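PDB 3H6E: carbohydrate kinase, FGGY, which probably phosphorylates a sugar or related polyol as a member of the FGGY carbohydrate kinase family, its substrate not being established. Local coordinates for residues R336-P340 / R463-V468; A323-V328 / F364-A368. All blocks are in the same frame, centred on the assembly; numbering follows the deposited sequence.

Contact 1 (R336-P340 / R463-V468); sequences RMILP and RWQAEV
Trp-464 meets the strand with the rim of its indole. NE1 donates to the carbonyl oxygen of Ile-338 over 2.8 Å, with an N-H...O angle of 146°; the oxygen lies almost in the ring plane, while the donor is somewhat tilted from the carbonyl plane. This is the one hydrogen bond between the segments. Beside it, Pro-340 CG approaches CZ2 of Trp-464 to 3.6 Å, meeting the six-membered ring obliquely, and Leu-339 CD2 lies 3.9 Å from Trp-464 CD1. Val-468, one helical turn on, covers one face of the indole with CG2 and also reaches Pro-340 CD at 3.9 Å. Met-337, a selenomethionine, makes a Met-aromatic contact at the ring edge, its SE 5.1 Å from the centroid of the five-membered ring of Trp-464. Its CG stands between backbone N and carbonyl carbon (chi1 69°), and the extended chain beyond carries CE to the helix backbone, 3.4 Å from Trp-464 CA, and against the CG of Glu-467.

Further out, Leu-339 bonds through its backbone to Ala-355, and Ile-357 backs Met-337, Leu-339 and Glu-467. Leu-376 and Val-377 of helix 363-384 pack on Trp-464, and the Tyr-460 hydroxyl is hydrogen-bonded to the carbonyl oxygen of Arg-336. The axes of strand 337-339 and helix 463-468 approach to 9.2 Å at 31°, the strand being paired antiparallel with 355-357 in a two-stranded sheet: local alpha/beta packing at the periphery of this FGGY kinase, tied by an indole-to-carbonyl bond.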
loop_
_atom_site.group_PDB
_atom_site.type_symbol
_atom_site.label_atom_id
_atom_site.label_comp_id
_atom_site.label_asym_id
_atom_site.label_seq_id
_atom_site.Cartn_x
_atom_site.Cartn_y
_atom_site.Cartn_z
ATOM N N ARG A 336 -15.772 29.854 0.913
ATOM C CA ARG A 336 -14.398 29.811 0.423
ATOM C C ARG A 336 -13.993 28.366 0.171
ATOM O O ARG A 336 -13.872 27.583 1.114
ATOM C CB ARG A 336 -13.439 30.434 1.441
ATOM C CG ARG A 336 -13.793 31.841 1.887
ATOM C CD ARG A 336 -12.588 32.498 2.554
ATOM N NE ARG A 336 -12.969 33.587 3.446
ATOM C CZ ARG A 336 -13.291 34.808 3.035
ATOM N NH1 ARG A 336 -13.285 35.089 1.740
ATOM N NH2 ARG A 336 -13.625 35.742 3.917
HETATM N N MSE A 337 -13.774 28.005 -1.090
HETATM C CA MSE A 337 -13.480 26.611 -1.406
HETATM C C MSE A 337 -12.617 26.374 -2.654
HETATM O O MSE A 337 -12.313 27.301 -3.408
HETATM C CB MSE A 337 -14.783 25.827 -1.517
HETATM C CG MSE A 337 -15.611 26.209 -2.717
HETATM SE SE MSE A 337 -17.387 25.432 -2.626
HETATM C CE MSE A 337 -17.777 25.415 -4.536
ATOM N N ILE A 338 -12.241 25.110 -2.848
ATOM C CA ILE A 338 -11.336 24.685 -3.916
ATOM C C ILE A 338 -11.993 23.627 -4.790
ATOM O O ILE A 338 -12.544 22.655 -4.279
ATOM C CB ILE A 338 -10.063 24.046 -3.329
ATOM C CG1 ILE A 338 -9.392 24.989 -2.331
ATOM C CG2 ILE A 338 -9.105 23.626 -4.442
ATOM C CD1 ILE A 338 -8.396 24.295 -1.414
ATOM N N LEU A 339 -11.918 23.798 -6.104
ATOM C CA LEU A 339 -12.459 22.809 -7.031
ATOM C C LEU A 339 -11.357 21.917 -7.613
ATOM O O LEU A 339 -10.277 22.398 -7.947
ATOM C CB LEU A 339 -13.232 23.501 -8.153
ATOM C CG LEU A 339 -14.262 24.546 -7.718
ATOM C CD1 LEU A 339 -15.074 25.011 -8.910
ATOM C CD2 LEU A 339 -15.176 24.001 -6.634
ATOM N N PRO A 340 -11.632 20.607 -7.722
ATOM C CA PRO A 340 -10.726 19.607 -8.305
ATOM C C PRO A 340 -10.514 19.864 -9.793
ATOM O O PRO A 340 -11.414 20.401 -10.434
ATOM C CB PRO A 340 -11.490 18.290 -8.120
ATOM C CG PRO A 340 -12.488 18.561 -7.044
ATOM C CD PRO A 340 -12.872 19.997 -7.216
ATOM N N ARG A 463 -22.905 23.193 -2.025
ATOM C CA ARG A 463 -22.353 24.194 -2.932
ATOM C C ARG A 463 -21.184 23.617 -3.727
ATOM O O ARG A 463 -21.175 23.669 -4.957
ATOM C CB ARG A 463 -21.922 25.455 -2.173
ATOM C CG ARG A 463 -22.967 26.565 -2.186
ATOM C CD ARG A 463 -23.888 26.512 -0.974
ATOM N NE ARG A 463 -23.757 27.699 -0.127
ATOM C CZ ARG A 463 -22.886 27.829 0.871
ATOM N NH1 ARG A 463 -22.043 26.845 1.167
ATOM N NH2 ARG A 463 -22.856 28.951 1.578
ATOM N N TRP A 464 -20.208 23.060 -3.015
ATOM C CA TRP A 464 -19.043 22.439 -3.644
ATOM C C TRP A 464 -19.452 21.466 -4.747
ATOM O O TRP A 464 -19.048 21.614 -5.900
ATOM C CB TRP A 464 -18.188 21.723 -2.592
ATOM C CG TRP A 464 -16.902 21.151 -3.120
ATOM C CD1 TRP A 464 -15.767 21.840 -3.442
ATOM C CD2 TRP A 464 -16.614 19.768 -3.370
ATOM N NE1 TRP A 464 -14.796 20.975 -3.886
ATOM C CE2 TRP A 464 -15.290 19.697 -3.851
ATOM C CE3 TRP A 464 -17.350 18.585 -3.240
ATOM C CZ2 TRP A 464 -14.686 18.491 -4.200
ATOM C CZ3 TRP A 464 -16.748 17.387 -3.593
ATOM C CH2 TRP A 464 -15.429 17.350 -4.066
ATOM N N GLN A 465 -20.258 20.473 -4.385
ATOM C CA GLN A 465 -20.717 19.470 -5.339
ATOM C C GLN A 465 -21.388 20.107 -6.552
ATOM O O GLN A 465 -21.033 19.810 -7.696
ATOM C CB GLN A 465 -21.663 18.475 -4.662
ATOM C CG GLN A 465 -20.949 17.427 -3.826
ATOM C CD GLN A 465 -21.907 16.451 -3.173
ATOM O OE1 GLN A 465 -21.500 15.591 -2.389
ATOM N NE2 GLN A 465 -23.192 16.581 -3.492
ATOM N N ALA A 466 -22.351 20.989 -6.297
ATOM C CA ALA A 466 -23.036 21.702 -7.369
ATOM C C ALA A 466 -22.028 22.371 -8.302
ATOM O O ALA A 466 -22.055 22.165 -9.516
ATOM C CB ALA A 466 -23.998 22.730 -6.794
ATOM N N GLU A 467 -21.132 23.164 -7.720
ATOM C CA GLU A 467 -20.098 23.850 -8.486
ATOM C C GLU A 467 -19.279 22.900 -9.356
ATOM O O GLU A 467 -19.054 23.171 -10.535
ATOM C CB GLU A 467 -19.177 24.637 -7.554
ATOM C CG GLU A 467 -19.774 25.945 -7.067
ATOM C CD GLU A 467 -19.767 27.016 -8.137
ATOM O OE1 GLU A 467 -18.732 27.171 -8.821
ATOM O OE2 GLU A 467 -20.796 27.706 -8.292
ATOM N N VAL A 468 -18.834 21.790 -8.775
ATOM C CA VAL A 468 -18.041 20.811 -9.513
ATOM C C VAL A 468 -18.735 20.390 -10.804
ATOM O O VAL A 468 -18.122 20.366 -11.871
ATOM C CB VAL A 468 -17.750 19.560 -8.663
ATOM C CG1 VAL A 468 -17.199 18.441 -9.534
ATOM C CG2 VAL A 468 -16.785 19.898 -7.539
#

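Contact 2 (A323-V328 / F364-A368); sequences ALLAAV and FERRA
With CG beside the backbone N and anti to the carbonyl carbon (chi1 -80°), Phe-364 sends its ring toward the start of segment 323-328; Arg-367 has the same first rotation, and a bend at chi3 (-67°) turns its guanidinium back to Leu-324. CD1 of Leu-324 fits into the corner formed by the phenyl ring and the guanidinium. It approaches CD2 of Phe-364 to 3.4 Å, the two side chains crossing at about a right angle, and lies over one face of the Arg-367 guanidinium, 3.5 Å above the plane and displaced toward its rim, with NH2 of Arg-367 its nearest guanidinium atom. The CZ of Phe-364 meets that guanidinium at its edge. Ala-323 CB adds a second methyl to the phenyl ring, 3.3 Å from Phe-364 CE2.

Farther along, the small residues let the backbones come close: the CA atoms of Leu-324 and Ala-368 are 5.2 Å apart, and Ala-368 CB touches the Leu-324 carbonyl oxygen at 3.5 Å. Ala-327 CB touches both the Phe-364 carbonyl oxygen and CG of Glu-365, and Val-328 CG2 reaches Ala-368 CB at 4.3 Å. No hydrogen bond joins the segments. The polar end of Arg-367 is instead held by Asp-320, through a salt bridge at NH2, and by the Arg-313 carbonyl at NH1, which probably fixes the guanidinium's orientation, with its face turned to CD1 of Leu-324. Val-402 of helix 401-410 also packs on Leu-324 and Val-328. This is close, alanine-rich packing of segment 323-328 on the opening turn of helix 363-384, within the C-terminal domain of the FGGY fold.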
loop_
_atom_site.group_PDB
_atom_site.type_symbol
_atom_site.label_atom_id
_atom_site.label_comp_id
_atom_site.label_asym_id
_atom_site.label_seq_id
_atom_site.Cartn_x
_atom_site.Cartn_y
_atom_site.Cartn_z
ATOM N N ALA A 323 -5.712 26.620 15.518
ATOM C CA ALA A 323 -5.875 27.788 14.659
ATOM C C ALA A 323 -6.413 27.386 13.287
ATOM O O ALA A 323 -7.261 28.075 12.713
ATOM C CB ALA A 323 -4.564 28.540 14.526
ATOM N N LEU A 324 -5.909 26.272 12.765
ATOM C CA LEU A 324 -6.474 25.668 11.566
ATOM C C LEU A 324 -7.954 25.420 11.811
ATOM O O LEU A 324 -8.810 25.777 10.999
ATOM C CB LEU A 324 -5.774 24.341 11.270
ATOM C CG LEU A 324 -4.634 24.338 10.253
ATOM C CD1 LEU A 324 -4.244 25.752 9.862
ATOM C CD2 LEU A 324 -3.435 23.590 10.823
ATOM N N LEU A 325 -8.237 24.811 12.956
ATOM C CA LEU A 325 -9.587 24.420 13.320
ATOM C C LEU A 325 -10.485 25.642 13.475
ATOM O O LEU A 325 -11.573 25.708 12.900
ATOM C CB LEU A 325 -9.553 23.623 14.625
ATOM C CG LEU A 325 -10.563 22.487 14.744
ATOM C CD1 LEU A 325 -11.985 23.026 14.634
ATOM C CD2 LEU A 325 -10.291 21.424 13.683
ATOM N N ALA A 326 -10.020 26.612 14.255
ATOM C CA ALA A 326 -10.801 27.810 14.532
ATOM C C ALA A 326 -11.067 28.626 13.270
ATOM O O ALA A 326 -11.974 29.457 13.240
ATOM C CB ALA A 326 -10.103 28.663 15.585
ATOM N N ALA A 327 -10.274 28.384 12.232
ATOM C CA ALA A 327 -10.388 29.143 10.990
ATOM C C ALA A 327 -11.421 28.539 10.041
ATOM O O ALA A 327 -11.770 29.139 9.023
ATOM C CB ALA A 327 -9.028 29.256 10.305
ATOM N N VAL A 328 -11.908 27.350 10.382
ATOM C CA VAL A 328 -12.902 26.662 9.560
ATOM C C VAL A 328 -14.243 27.405 9.509
ATOM O O VAL A 328 -14.817 27.573 8.433
ATOM C CB VAL A 328 -13.138 25.206 10.032
ATOM C CG1 VAL A 328 -14.182 24.525 9.155
ATOM C CG2 VAL A 328 -11.830 24.422 10.026
ATOM N N PHE A 364 -3.893 30.451 7.229
ATOM C CA PHE A 364 -4.689 29.560 8.066
ATOM C C PHE A 364 -6.025 29.199 7.428
ATOM O O PHE A 364 -6.449 28.046 7.477
ATOM C CB PHE A 364 -4.903 30.161 9.456
ATOM C CG PHE A 364 -3.725 29.994 10.368
ATOM C CD1 PHE A 364 -2.764 30.984 10.469
ATOM C CD2 PHE A 364 -3.574 28.840 11.115
ATOM C CE1 PHE A 364 -1.676 30.827 11.307
ATOM C CE2 PHE A 364 -2.487 28.674 11.951
ATOM C CZ PHE A 364 -1.539 29.669 12.048
ATOM N N GLU A 365 -6.684 30.183 6.825
ATOM C CA GLU A 365 -7.971 29.944 6.186
ATOM C C GLU A 365 -7.795 29.218 4.860
ATOM O O GLU A 365 -8.678 28.480 4.425
ATOM C CB GLU A 365 -8.730 31.255 5.976
ATOM C CG GLU A 365 -9.235 31.887 7.260
ATOM C CD GLU A 365 -10.219 33.013 7.008
ATOM O OE1 GLU A 365 -10.501 33.305 5.826
ATOM O OE2 GLU A 365 -10.712 33.602 7.995
ATOM N N ARG A 366 -6.652 29.434 4.220
ATOM C CA ARG A 366 -6.346 28.738 2.981
ATOM C C ARG A 366 -5.899 27.315 3.313
ATOM O O ARG A 366 -6.241 26.366 2.612
ATOM C CB ARG A 366 -5.268 29.487 2.188
ATOM C CG ARG A 366 -5.594 29.627 0.707
ATOM C CD ARG A 366 -4.500 30.349 -0.077
ATOM N NE ARG A 366 -4.178 31.655 0.488
ATOM C CZ ARG A 366 -3.727 32.684 -0.223
ATOM N NH1 ARG A 366 -3.558 32.567 -1.536
ATOM N NH2 ARG A 366 -3.455 33.837 0.377
ATOM N N ARG A 367 -5.154 27.180 4.405
ATOM C CA ARG A 367 -4.673 25.885 4.868
ATOM C C ARG A 367 -5.813 25.035 5.426
ATOM O O ARG A 367 -5.808 23.809 5.310
ATOM C CB ARG A 367 -3.591 26.063 5.936
ATOM C CG ARG A 367 -2.281 26.641 5.426
ATOM C CD ARG A 367 -1.128 26.166 6.287
ATOM N NE ARG A 367 -1.183 26.702 7.641
ATOM C CZ ARG A 367 -0.631 26.114 8.699
ATOM N NH1 ARG A 367 0.003 24.958 8.563
ATOM N NH2 ARG A 367 -0.723 26.676 9.897
ATOM N N ALA A 368 -6.786 25.692 6.046
ATOM C CA ALA A 368 -7.936 24.992 6.596
ATOM C C ALA A 368 -8.834 24.509 5.464
ATOM O O ALA A 368 -9.339 23.385 5.490
ATOM C CB ALA A 368 -8.702 25.895 7.546
#

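Overall arrangement
Contacts 1 and 2 have centres 18 Å apart, on the same side of the chain's centre and about 29 and 30 Å from it. Helix 363-384 relates them: its opening turn forms half of contact 2, while Tyr-373, Leu-376 and Val-377 farther along support contact 1. Their segments alternate along the chain, so the strand of contact 1 falls between the two halves of contact 2. One direct link exists, a long and weak ion pair in which Arg-336 NE lies 3.4 Å from Glu-365 OE1. No ligand or catalytic residue is identified at either contact; both are structural packing in the outer part of the C-terminal half.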